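Local coordinates for protein cytochrome c class I (PDB 4XXL) that serves as a class I c-type cytochrome electron shuttle used in lithoautotrophic growth, carrying electrons on a covalently bound heme c, at the heme c site. Sequence-based numbering; all coordinates share one arbitrary frame.

The heme c site. Residues 41-43, 46-47, 54-56, 58, 61, 64-65, 75, 78-79, 85-87, 95-96, 98, 110, 114. With HEC (heme c), chain B.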
# COMPACT_ATOMS: atom_id res chain seq x y z
N ASN A 41 -7.15 0.78 -8.43
CA ASN A 41 -6.38 -0.45 -8.49
C ASN A 41 -6.75 -1.49 -7.44
O ASN A 41 -6.05 -2.42 -7.14
CB ASN A 41 -4.92 -0.10 -8.45
CG ASN A 41 -4.45 0.56 -9.72
OD1 ASN A 41 -4.24 -0.12 -10.73
ND2 ASN A 41 -4.31 1.88 -9.69
N ASN A 42 -7.96 -1.33 -6.90
CA ASN A 42 -8.63 -2.30 -6.04
C ASN A 42 -8.07 -2.37 -4.63
O ASN A 42 -8.33 -3.32 -3.89
CB ASN A 42 -8.69 -3.70 -6.70
CG ASN A 42 -9.83 -3.86 -7.67
OD1 ASN A 42 -10.77 -3.08 -7.66
ND2 ASN A 42 -9.81 -4.96 -8.42
N CYS A 43 -7.19 -1.43 -4.31
CA CYS A 43 -6.51 -1.48 -3.04
C CYS A 43 -7.48 -1.50 -1.87
O CYS A 43 -7.25 -2.29 -0.93
CB CYS A 43 -5.53 -0.29 -2.97
SG CYS A 43 -4.37 -0.13 -4.29
N CYS A 46 -9.34 -4.72 -0.32
CA CYS A 46 -8.73 -5.53 0.70
C CYS A 46 -8.18 -4.77 1.93
O CYS A 46 -7.82 -5.39 2.90
CB CYS A 46 -7.61 -6.29 0.07
SG CYS A 46 -8.14 -7.55 -1.14
N HIS A 47 -7.97 -3.45 1.79
CA HIS A 47 -7.32 -2.63 2.83
C HIS A 47 -8.25 -1.52 3.22
O HIS A 47 -8.87 -0.91 2.35
CB HIS A 47 -5.99 -2.04 2.33
CG HIS A 47 -4.92 -3.07 2.02
ND1 HIS A 47 -4.11 -3.61 2.99
CD2 HIS A 47 -4.49 -3.59 0.84
CE1 HIS A 47 -3.20 -4.37 2.40
NE2 HIS A 47 -3.45 -4.43 1.10
N ASP A 54 -9.10 -8.15 4.30
CA ASP A 54 -8.25 -9.27 3.82
C ASP A 54 -6.76 -8.94 4.07
O ASP A 54 -5.94 -9.77 4.53
CB ASP A 54 -8.51 -9.53 2.32
CG ASP A 54 -10.02 -9.58 1.93
OD1 ASP A 54 -10.70 -8.50 1.90
OD2 ASP A 54 -10.48 -10.69 1.56
N GLY A 55 -6.43 -7.66 3.86
CA GLY A 55 -5.11 -7.13 4.06
C GLY A 55 -5.05 -6.23 5.31
O GLY A 55 -6.08 -5.88 5.90
N PRO A 56 -3.87 -5.94 5.84
CA PRO A 56 -3.72 -5.08 7.05
C PRO A 56 -4.23 -3.67 6.81
O PRO A 56 -4.20 -3.17 5.65
CB PRO A 56 -2.22 -5.06 7.31
CG PRO A 56 -1.66 -5.33 5.95
CD PRO A 56 -2.56 -6.34 5.32
N TYR A 58 -4.05 0.31 6.69
CA TYR A 58 -2.89 1.08 6.33
C TYR A 58 -2.30 1.77 7.54
O TYR A 58 -1.13 2.06 7.54
CB TYR A 58 -3.18 2.07 5.21
CG TYR A 58 -3.40 1.39 3.87
CD1 TYR A 58 -2.68 0.26 3.51
CD2 TYR A 58 -4.25 1.93 2.91
CE1 TYR A 58 -2.83 -0.31 2.22
CE2 TYR A 58 -4.41 1.37 1.66
CZ TYR A 58 -3.70 0.26 1.30
OH TYR A 58 -3.85 -0.27 0.06
N VAL A 61 0.10 -0.76 8.80
CA VAL A 61 1.29 -0.74 7.94
C VAL A 61 2.16 0.44 8.30
O VAL A 61 3.41 0.35 8.34
CB VAL A 61 0.90 -0.65 6.45
CG1 VAL A 61 2.14 -0.49 5.59
CG2 VAL A 61 0.19 -1.96 6.05
N LYS A 64 4.03 -0.25 11.34
CA LYS A 64 5.09 -1.20 11.13
C LYS A 64 6.32 -0.56 10.54
O LYS A 64 7.42 -0.86 10.92
CB LYS A 64 4.59 -2.28 10.18
CG LYS A 64 5.70 -3.09 9.58
CD LYS A 64 5.15 -4.31 8.79
CE LYS A 64 6.26 -4.95 7.99
NZ LYS A 64 5.80 -5.97 7.00
N TYR A 65 6.11 0.41 9.66
CA TYR A 65 7.24 0.98 8.96
C TYR A 65 7.72 2.32 9.55
O TYR A 65 8.70 2.86 9.06
CB TYR A 65 6.88 1.23 7.47
CG TYR A 65 7.02 -0.06 6.69
CD1 TYR A 65 8.25 -0.43 6.18
CD2 TYR A 65 5.95 -0.94 6.52
CE1 TYR A 65 8.42 -1.64 5.51
CE2 TYR A 65 6.12 -2.16 5.85
CZ TYR A 65 7.35 -2.50 5.35
OH TYR A 65 7.51 -3.70 4.67
N LEU A 75 8.11 -0.20 0.25
CA LEU A 75 6.70 -0.32 -0.15
C LEU A 75 6.52 -0.11 -1.66
O LEU A 75 5.65 -0.74 -2.28
CB LEU A 75 5.76 0.62 0.63
CG LEU A 75 5.52 0.29 2.13
CD1 LEU A 75 4.38 1.10 2.69
CD2 LEU A 75 5.23 -1.22 2.34
N HIS A 78 7.24 -3.44 -2.81
CA HIS A 78 6.17 -4.37 -2.49
C HIS A 78 5.00 -4.27 -3.47
O HIS A 78 4.41 -5.28 -3.82
CB HIS A 78 5.61 -4.06 -1.10
CG HIS A 78 4.40 -4.86 -0.76
ND1 HIS A 78 3.12 -4.39 -0.87
CD2 HIS A 78 4.30 -6.15 -0.35
CE1 HIS A 78 2.29 -5.36 -0.54
NE2 HIS A 78 2.98 -6.40 -0.17
N VAL A 79 4.64 -3.06 -3.89
CA VAL A 79 3.49 -2.90 -4.80
C VAL A 79 3.75 -3.08 -6.29
O VAL A 79 2.81 -3.05 -7.12
CB VAL A 79 2.83 -1.57 -4.49
CG1 VAL A 79 3.55 -0.38 -5.09
CG2 VAL A 79 1.33 -1.60 -4.81
N ALA A 85 1.83 -12.99 -0.76
CA ALA A 85 1.04 -12.27 0.23
C ALA A 85 0.28 -13.37 0.95
O ALA A 85 -0.35 -14.23 0.30
CB ALA A 85 0.09 -11.25 -0.41
N LYS A 86 0.48 -13.41 2.28
CA LYS A 86 -0.17 -14.43 3.09
C LYS A 86 -1.45 -13.85 3.62
O LYS A 86 -1.50 -12.79 4.24
CB LYS A 86 0.73 -14.88 4.23
CG LYS A 86 0.02 -15.70 5.26
CD LYS A 86 -0.44 -17.02 4.70
CE LYS A 86 0.02 -18.17 5.59
NZ LYS A 86 1.47 -18.43 5.34
N PHE A 87 -2.56 -14.58 3.35
CA PHE A 87 -3.89 -14.11 3.77
C PHE A 87 -4.27 -14.62 5.15
O PHE A 87 -3.71 -15.66 5.64
CB PHE A 87 -4.97 -14.47 2.73
CG PHE A 87 -4.94 -13.62 1.47
CD1 PHE A 87 -3.85 -13.65 0.63
CD2 PHE A 87 -5.98 -12.75 1.16
CE1 PHE A 87 -3.83 -12.87 -0.51
CE2 PHE A 87 -5.95 -11.96 0.00
CZ PHE A 87 -4.85 -12.00 -0.78
N HIS A 95 0.88 -10.73 -4.56
CA HIS A 95 0.22 -9.44 -4.26
C HIS A 95 -0.07 -8.67 -5.55
O HIS A 95 0.71 -8.79 -6.52
CB HIS A 95 1.03 -8.61 -3.28
CG HIS A 95 0.31 -7.40 -2.70
ND1 HIS A 95 0.22 -6.22 -3.39
CD2 HIS A 95 -0.52 -7.26 -1.64
CE1 HIS A 95 -0.53 -5.36 -2.71
NE2 HIS A 95 -0.94 -5.92 -1.58
N LYS A 96 -1.16 -7.91 -5.56
CA LYS A 96 -1.51 -6.93 -6.62
C LYS A 96 -0.23 -6.18 -7.04
O LYS A 96 0.53 -5.71 -6.18
CB LYS A 96 -2.55 -5.95 -6.11
CG LYS A 96 -2.93 -4.87 -7.11
CD LYS A 96 -3.67 -5.47 -8.24
CE LYS A 96 -4.22 -4.38 -9.16
NZ LYS A 96 -4.89 -5.00 -10.32
N ILE A 98 1.14 -3.19 -9.41
CA ILE A 98 0.78 -2.07 -10.24
C ILE A 98 1.95 -1.54 -11.11
O ILE A 98 1.85 -0.43 -11.72
CB ILE A 98 0.08 -0.94 -9.46
CG1 ILE A 98 0.99 -0.41 -8.38
CG2 ILE A 98 -1.28 -1.46 -8.93
CD1 ILE A 98 0.38 0.78 -7.64
N LEU A 110 1.27 7.54 -3.59
CA LEU A 110 0.40 6.62 -2.85
C LEU A 110 1.14 5.95 -1.64
O LEU A 110 0.59 5.92 -0.53
CB LEU A 110 -0.13 5.51 -3.73
CG LEU A 110 -0.87 4.36 -3.04
CD1 LEU A 110 -2.06 4.81 -2.22
CD2 LEU A 110 -1.36 3.42 -4.11
N ILE A 114 0.20 6.27 2.39
CA ILE A 114 0.14 5.14 3.31
C ILE A 114 1.03 5.28 4.53
O ILE A 114 0.55 5.07 5.67
CB ILE A 114 0.41 3.80 2.57
CG1 ILE A 114 -0.78 3.48 1.62
CG2 ILE A 114 0.67 2.65 3.55
CD1 ILE A 114 -0.49 2.38 0.60
FE HEC B . -2.18 -5.21 -0.22
CHA HEC B . -0.03 -6.25 2.30
CHB HEC B . -0.68 -2.10 -0.24
CHC HEC B . -3.96 -4.37 -3.06
CHD HEC B . -4.06 -7.98 0.18
NA HEC B . -0.60 -4.38 0.82
C1A HEC B . 0.07 -4.94 1.84
C2A HEC B . 0.94 -3.96 2.37
C3A HEC B . 0.72 -2.80 1.65
C4A HEC B . -0.27 -3.07 0.67
CMA HEC B . 1.34 -1.45 1.85
CAA HEC B . 1.90 -4.21 3.53
CBA HEC B . 3.20 -4.76 2.98
CGA HEC B . 4.28 -4.94 4.03
O1A HEC B . 3.98 -4.94 5.23
O2A HEC B . 5.50 -4.94 3.65
NB HEC B . -2.32 -3.57 -1.41
C1B HEC B . -1.62 -2.40 -1.24
C2B HEC B . -1.97 -1.49 -2.29
C3B HEC B . -2.86 -2.08 -3.10
C4B HEC B . -3.08 -3.42 -2.57
CMB HEC B . -1.39 -0.12 -2.44
CAB HEC B . -3.45 -1.62 -4.38
CBB HEC B . -2.43 -1.43 -5.34
NC HEC B . -3.79 -6.05 -1.24
C1C HEC B . -4.29 -5.51 -2.38
C2C HEC B . -5.39 -6.33 -2.69
C3C HEC B . -5.54 -7.33 -1.75
C4C HEC B . -4.44 -7.13 -0.86
CMC HEC B . -6.29 -6.03 -3.83
CAC HEC B . -6.63 -8.39 -1.69
CBC HEC B . -6.85 -9.20 -2.81
ND HEC B . -2.02 -6.77 0.92
C1D HEC B . -2.91 -7.82 0.99
C2D HEC B . -2.48 -8.84 1.98
C3D HEC B . -1.38 -8.34 2.54
C4D HEC B . -1.11 -7.03 1.92
CMD HEC B . -3.18 -10.11 2.29
CAD HEC B . -0.55 -8.97 3.67
CBD HEC B . 0.54 -9.84 3.13
CGD HEC B . 1.42 -10.53 4.17
O1D HEC B . 1.55 -10.10 5.36
O2D HEC B . 2.10 -11.52 3.79
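His78 lies against heme c on the distal side, its CG anti to the backbone N (chi1 173°), so that CE1 comes within 3.3 Å of C1A on the porphyrin while the propionate carbon CBA sits over the centre of the imidazole face. The same CE1 rests on the face of His95, 3.4 Å above its ring plane, and so backs the distal ligand. His95 and the proximal His47 bind the iron through NE2 from opposite sides, at 178° to each other, giving a near-octahedral bis-histidine centre. The ring of His47 is fixed in rotation by a nearly straight hydrogen bond from ND1 to the carbonyl O of Pro56 (2.7 Å), which lies in the imidazole plane; Tyr58 CE1 covers one face near its rim. ND1 of His95 donates to a lone pair of Lys96 O, 20° out of the ring plane. Both bonds would be expected to strengthen donation to the iron. Cys43 SG and Cys46 SG form thioethers with CAB and CAC and, with His47, make up the CXXCH motif. At the propionates, the extended Lys64 chain brings NZ to O1A in a 2.7 Å salt bridge, and Tyr65 OH donates to O2A at 2.6 Å, so each oxygen of this carboxylate is held separately. A phenylalanine at Tyr65 would probably leave O2A less firmly held and the propionate freer to turn. The backbone N of Lys86 donates to O2D of the other propionate. Phe87 receives the methyl CMD over its ring centre. Together these contacts hold a six-coordinate heme in place for electron transfer by MtoD.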